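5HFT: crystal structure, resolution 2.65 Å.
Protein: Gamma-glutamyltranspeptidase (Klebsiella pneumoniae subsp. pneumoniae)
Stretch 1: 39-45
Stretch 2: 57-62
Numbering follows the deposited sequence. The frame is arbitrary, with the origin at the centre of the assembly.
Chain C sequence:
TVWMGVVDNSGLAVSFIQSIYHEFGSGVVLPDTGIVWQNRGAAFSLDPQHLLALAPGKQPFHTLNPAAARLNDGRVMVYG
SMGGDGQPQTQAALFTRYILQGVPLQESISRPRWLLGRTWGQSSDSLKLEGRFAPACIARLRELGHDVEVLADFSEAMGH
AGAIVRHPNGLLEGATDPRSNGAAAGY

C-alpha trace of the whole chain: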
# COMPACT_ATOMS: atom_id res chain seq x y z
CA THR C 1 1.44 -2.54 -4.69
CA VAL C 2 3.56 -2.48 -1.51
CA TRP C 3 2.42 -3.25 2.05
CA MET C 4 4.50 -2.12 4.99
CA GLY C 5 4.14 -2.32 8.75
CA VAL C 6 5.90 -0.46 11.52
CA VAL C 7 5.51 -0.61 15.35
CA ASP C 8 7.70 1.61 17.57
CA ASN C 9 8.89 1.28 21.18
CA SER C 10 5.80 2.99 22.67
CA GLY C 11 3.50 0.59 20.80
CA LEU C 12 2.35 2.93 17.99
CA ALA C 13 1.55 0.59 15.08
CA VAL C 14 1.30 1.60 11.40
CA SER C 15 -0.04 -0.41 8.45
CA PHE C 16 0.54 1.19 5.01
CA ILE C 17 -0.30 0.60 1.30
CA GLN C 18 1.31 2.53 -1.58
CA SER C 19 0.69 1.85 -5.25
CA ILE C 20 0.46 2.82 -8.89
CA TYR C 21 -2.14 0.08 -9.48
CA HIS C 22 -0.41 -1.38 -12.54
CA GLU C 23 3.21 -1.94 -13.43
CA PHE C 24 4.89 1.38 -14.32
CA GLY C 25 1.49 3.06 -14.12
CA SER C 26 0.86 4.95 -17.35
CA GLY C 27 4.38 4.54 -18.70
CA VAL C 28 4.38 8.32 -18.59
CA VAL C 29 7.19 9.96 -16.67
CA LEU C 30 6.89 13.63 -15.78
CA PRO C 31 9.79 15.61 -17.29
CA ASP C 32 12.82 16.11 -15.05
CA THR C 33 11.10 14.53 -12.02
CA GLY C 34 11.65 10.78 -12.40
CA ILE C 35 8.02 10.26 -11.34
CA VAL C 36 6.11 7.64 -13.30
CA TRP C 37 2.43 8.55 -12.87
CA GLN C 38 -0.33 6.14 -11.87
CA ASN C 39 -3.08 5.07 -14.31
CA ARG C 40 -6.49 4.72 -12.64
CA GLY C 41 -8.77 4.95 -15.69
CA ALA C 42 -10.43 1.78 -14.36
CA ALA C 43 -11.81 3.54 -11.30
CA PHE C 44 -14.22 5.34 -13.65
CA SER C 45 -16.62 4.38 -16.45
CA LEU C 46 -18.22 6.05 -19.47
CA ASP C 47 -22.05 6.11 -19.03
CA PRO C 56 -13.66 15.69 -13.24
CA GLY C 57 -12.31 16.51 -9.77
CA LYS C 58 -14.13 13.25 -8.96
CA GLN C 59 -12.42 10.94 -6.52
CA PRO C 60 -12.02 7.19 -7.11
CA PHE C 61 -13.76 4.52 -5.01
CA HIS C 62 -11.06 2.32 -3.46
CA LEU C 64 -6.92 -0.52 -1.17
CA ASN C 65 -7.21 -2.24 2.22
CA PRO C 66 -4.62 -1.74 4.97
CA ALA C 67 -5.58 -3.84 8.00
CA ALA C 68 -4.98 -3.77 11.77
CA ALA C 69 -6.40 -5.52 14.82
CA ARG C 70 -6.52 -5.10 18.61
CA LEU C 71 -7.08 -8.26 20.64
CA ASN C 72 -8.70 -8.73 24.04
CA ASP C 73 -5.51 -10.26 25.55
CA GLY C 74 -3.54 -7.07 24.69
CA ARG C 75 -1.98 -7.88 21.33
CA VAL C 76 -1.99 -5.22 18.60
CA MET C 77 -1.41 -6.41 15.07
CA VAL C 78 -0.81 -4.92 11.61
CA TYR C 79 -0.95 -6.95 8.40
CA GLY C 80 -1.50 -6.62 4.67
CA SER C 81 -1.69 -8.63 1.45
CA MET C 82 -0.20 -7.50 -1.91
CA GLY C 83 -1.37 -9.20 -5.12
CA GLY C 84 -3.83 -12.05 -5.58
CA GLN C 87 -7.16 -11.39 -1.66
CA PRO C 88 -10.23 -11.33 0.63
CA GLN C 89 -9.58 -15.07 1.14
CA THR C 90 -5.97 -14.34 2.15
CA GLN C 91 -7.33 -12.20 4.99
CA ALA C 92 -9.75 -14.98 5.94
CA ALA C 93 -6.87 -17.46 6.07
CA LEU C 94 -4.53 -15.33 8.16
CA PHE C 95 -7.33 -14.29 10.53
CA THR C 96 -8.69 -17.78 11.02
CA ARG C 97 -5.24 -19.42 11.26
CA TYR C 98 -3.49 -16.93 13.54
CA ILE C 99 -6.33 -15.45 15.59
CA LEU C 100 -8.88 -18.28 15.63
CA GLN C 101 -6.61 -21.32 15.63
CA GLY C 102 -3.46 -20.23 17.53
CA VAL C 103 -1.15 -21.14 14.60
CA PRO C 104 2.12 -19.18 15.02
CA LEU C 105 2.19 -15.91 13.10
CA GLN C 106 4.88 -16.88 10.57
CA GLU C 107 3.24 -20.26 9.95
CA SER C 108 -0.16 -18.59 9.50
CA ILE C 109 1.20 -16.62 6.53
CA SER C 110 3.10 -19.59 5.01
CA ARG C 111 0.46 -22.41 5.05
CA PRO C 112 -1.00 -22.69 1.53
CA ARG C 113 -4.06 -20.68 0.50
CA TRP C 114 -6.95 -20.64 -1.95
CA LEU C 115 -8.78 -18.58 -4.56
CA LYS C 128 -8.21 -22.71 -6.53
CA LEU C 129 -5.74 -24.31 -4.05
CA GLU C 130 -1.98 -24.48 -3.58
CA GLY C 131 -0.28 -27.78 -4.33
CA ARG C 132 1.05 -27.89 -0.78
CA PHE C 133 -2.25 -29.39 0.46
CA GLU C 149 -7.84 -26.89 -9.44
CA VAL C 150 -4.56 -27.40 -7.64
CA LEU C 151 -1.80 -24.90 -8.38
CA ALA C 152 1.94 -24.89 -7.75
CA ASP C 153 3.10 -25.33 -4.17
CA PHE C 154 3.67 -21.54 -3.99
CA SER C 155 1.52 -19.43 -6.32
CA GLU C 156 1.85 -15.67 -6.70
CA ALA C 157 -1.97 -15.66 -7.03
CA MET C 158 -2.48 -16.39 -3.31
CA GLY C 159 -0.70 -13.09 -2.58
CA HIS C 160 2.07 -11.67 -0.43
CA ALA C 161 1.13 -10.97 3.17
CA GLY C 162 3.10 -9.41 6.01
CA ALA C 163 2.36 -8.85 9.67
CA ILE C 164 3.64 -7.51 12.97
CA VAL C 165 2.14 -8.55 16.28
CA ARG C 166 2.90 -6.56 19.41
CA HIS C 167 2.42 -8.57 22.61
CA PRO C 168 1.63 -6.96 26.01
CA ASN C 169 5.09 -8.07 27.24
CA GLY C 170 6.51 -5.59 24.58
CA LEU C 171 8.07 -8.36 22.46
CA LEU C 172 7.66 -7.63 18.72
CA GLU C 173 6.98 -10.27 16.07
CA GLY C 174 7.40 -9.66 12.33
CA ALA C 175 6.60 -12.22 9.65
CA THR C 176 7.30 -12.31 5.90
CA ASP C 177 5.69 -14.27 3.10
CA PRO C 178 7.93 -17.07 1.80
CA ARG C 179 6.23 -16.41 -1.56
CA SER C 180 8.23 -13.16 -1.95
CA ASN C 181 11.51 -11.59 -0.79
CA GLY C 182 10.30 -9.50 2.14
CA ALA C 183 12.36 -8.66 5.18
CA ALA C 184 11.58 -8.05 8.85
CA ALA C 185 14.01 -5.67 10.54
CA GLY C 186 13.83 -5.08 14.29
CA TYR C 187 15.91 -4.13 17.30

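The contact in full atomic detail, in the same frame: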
# COMPACT_ATOMS: atom_id res chain seq x y z
N ASN C 39 -2.13 5.18 -13.19
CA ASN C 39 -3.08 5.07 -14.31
C ASN C 39 -4.36 4.40 -13.82
O ASN C 39 -4.54 3.18 -13.91
CB ASN C 39 -2.42 4.31 -15.48
CG ASN C 39 -2.00 2.86 -15.15
OD1 ASN C 39 -1.76 2.49 -13.98
ND2 ASN C 39 -1.89 2.04 -16.19
N ARG C 40 -5.28 5.22 -13.29
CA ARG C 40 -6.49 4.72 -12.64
C ARG C 40 -7.74 4.86 -13.50
O ARG C 40 -8.85 4.95 -12.96
CB ARG C 40 -6.70 5.44 -11.31
CG ARG C 40 -5.56 5.22 -10.31
CD ARG C 40 -5.97 5.56 -8.89
NE ARG C 40 -7.01 4.68 -8.35
CZ ARG C 40 -7.58 4.87 -7.16
NH1 ARG C 40 -7.19 5.90 -6.41
NH2 ARG C 40 -8.52 4.05 -6.72
N GLY C 41 -7.61 4.87 -14.82
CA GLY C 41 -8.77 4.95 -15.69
C GLY C 41 -9.85 3.93 -15.36
O GLY C 41 -11.01 4.13 -15.69
N ALA C 42 -9.47 2.83 -14.71
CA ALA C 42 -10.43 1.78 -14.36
C ALA C 42 -11.30 2.14 -13.17
O ALA C 42 -12.28 1.44 -12.91
CB ALA C 42 -9.70 0.46 -14.08
N ALA C 43 -10.95 3.17 -12.41
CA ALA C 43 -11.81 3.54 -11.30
C ALA C 43 -13.01 4.34 -11.74
O ALA C 43 -13.80 4.76 -10.89
CB ALA C 43 -11.03 4.35 -10.26
N PHE C 44 -13.12 4.61 -13.05
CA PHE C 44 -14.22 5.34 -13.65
C PHE C 44 -14.77 4.54 -14.82
O PHE C 44 -14.13 3.61 -15.31
CB PHE C 44 -13.76 6.70 -14.14
CG PHE C 44 -13.08 7.52 -13.09
CD1 PHE C 44 -13.81 8.14 -12.10
CD2 PHE C 44 -11.71 7.68 -13.11
CE1 PHE C 44 -13.19 8.90 -11.14
CE2 PHE C 44 -11.07 8.44 -12.15
CZ PHE C 44 -11.82 9.06 -11.16
N SER C 45 -15.97 4.92 -15.26
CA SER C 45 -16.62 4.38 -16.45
C SER C 45 -16.99 5.52 -17.40
O SER C 45 -16.74 6.70 -17.13
CB SER C 45 -17.86 3.55 -16.08
OG SER C 45 -18.57 3.14 -17.24
N GLY C 57 -12.43 16.34 -11.21
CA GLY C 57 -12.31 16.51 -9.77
C GLY C 57 -12.93 15.39 -8.96
O GLY C 57 -12.91 15.46 -7.73
N LYS C 58 -13.46 14.36 -9.62
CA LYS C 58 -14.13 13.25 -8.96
C LYS C 58 -13.12 12.27 -8.37
O LYS C 58 -12.14 11.89 -9.02
CB LYS C 58 -15.05 12.54 -9.95
CG LYS C 58 -15.71 11.28 -9.45
CD LYS C 58 -16.53 10.65 -10.59
CE LYS C 58 -17.93 10.27 -10.15
NZ LYS C 58 -18.27 8.82 -10.38
N GLN C 59 -13.37 11.86 -7.11
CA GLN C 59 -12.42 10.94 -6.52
C GLN C 59 -12.76 9.50 -6.89
O GLN C 59 -13.92 9.18 -7.16
CB GLN C 59 -12.41 11.10 -5.00
N PRO C 60 -11.76 8.63 -6.93
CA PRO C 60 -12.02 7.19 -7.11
C PRO C 60 -12.65 6.57 -5.86
O PRO C 60 -12.73 7.18 -4.79
CB PRO C 60 -10.63 6.61 -7.38
CG PRO C 60 -9.83 7.77 -7.92
CD PRO C 60 -10.36 8.99 -7.24
N PHE C 61 -13.07 5.32 -6.03
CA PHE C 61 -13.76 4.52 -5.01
C PHE C 61 -12.93 3.26 -4.69
O PHE C 61 -13.21 2.16 -5.16
CB PHE C 61 -15.19 4.16 -5.54
CG PHE C 61 -16.10 3.53 -4.51
CD1 PHE C 61 -16.56 4.27 -3.42
CD2 PHE C 61 -16.52 2.21 -4.65
CE1 PHE C 61 -17.41 3.71 -2.49
CE2 PHE C 61 -17.37 1.64 -3.71
CZ PHE C 61 -17.81 2.40 -2.62
N HIS C 62 -11.88 3.45 -3.89
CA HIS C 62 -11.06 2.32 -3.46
C HIS C 62 -10.61 2.48 -2.00
O HIS C 62 -9.62 1.88 -1.56
CB HIS C 62 -9.86 2.17 -4.39

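The contact between residues 39-45 and 57-62 is a small packing interface centred on Pro60, held by van der Waals contacts of Arg40, Ala43 and Phe44 with no hydrogen bond between the two stretches among the atoms modelled. It buries 293 Å², summed over both sides, and the largest shares come from Phe44 and Pro60.

The first stretch presents these three residues from a tight bend. A short 3-10 segment includes residues 41-43; the backbone amide N of Ala43 donates to the carbonyl O of Arg40 at 2.8 Å, and a second, weak bond runs from Phe44 N to Gly41 O at 3.4 Å. The turn leaves Gly41 and Ala42 out of reach of the second stretch, while the CA-to-CB bonds of Arg40 and Ala43 both point toward it. The second stretch has no regular secondary structure, and the two stretches approach most closely, as judged by their CA atoms, at Ala43 and Pro60, 5.6 Å apart.

At this point the two side chains meet directly: Ala43 CB, the single methyl of its side chain, lies 3.7 Å from Pro60 CB, an ordinary apolar contact. The pyrrolidine ring, with a C-gamma exo pucker, is also touched by the other two residues. Phe44 approaches with its ring tip, CZ standing 4.0 Å from Pro60 CG, and Arg40 with its guanidinium, NH2 standing 3.4 Å from Pro60 CB.

Arg40 reaches the proline through a side chain with chi1 in m, chi2 in t and chi3 in p. Pro60 CB lies over one face of the guanidinium, an arrangement that brings an aliphatic carbon against the flat surface of the group. NH1 is hydrogen-bonded elsewhere in the structure. At the edge of the same group, near its plane, His62 CB lies 3.3 Å from Arg40 NH2. This is a close contact with a carbon and not a polar interaction; the imidazole of His62 is not modelled, so its part in the contact cannot be assessed.

Phe44 extends the interface in the direction of Lys58. Its CA-to-CB bond points sideways, but with chi1 at -54° (m) and chi2 at -76° the end of the ring comes nearer to the second stretch. The carbonyl O of Lys58 sits at the ring edge, near its plane, 3.6 Å from Phe44 CZ, where the slightly positive ring hydrogens face the carbonyl oxygen. The aliphatic part of the Lys58 side chain adds to this contact, its CD lying 3.8 Å from Phe44 CE1, while the chain continues beyond to NZ. Among its modelled atoms, which stop at CB, Gln59 contributes little: its CA-to-CB bond points away, and its nearest approach is through the backbone, Gln59 O lying 4.1 Å from Phe44 CE1.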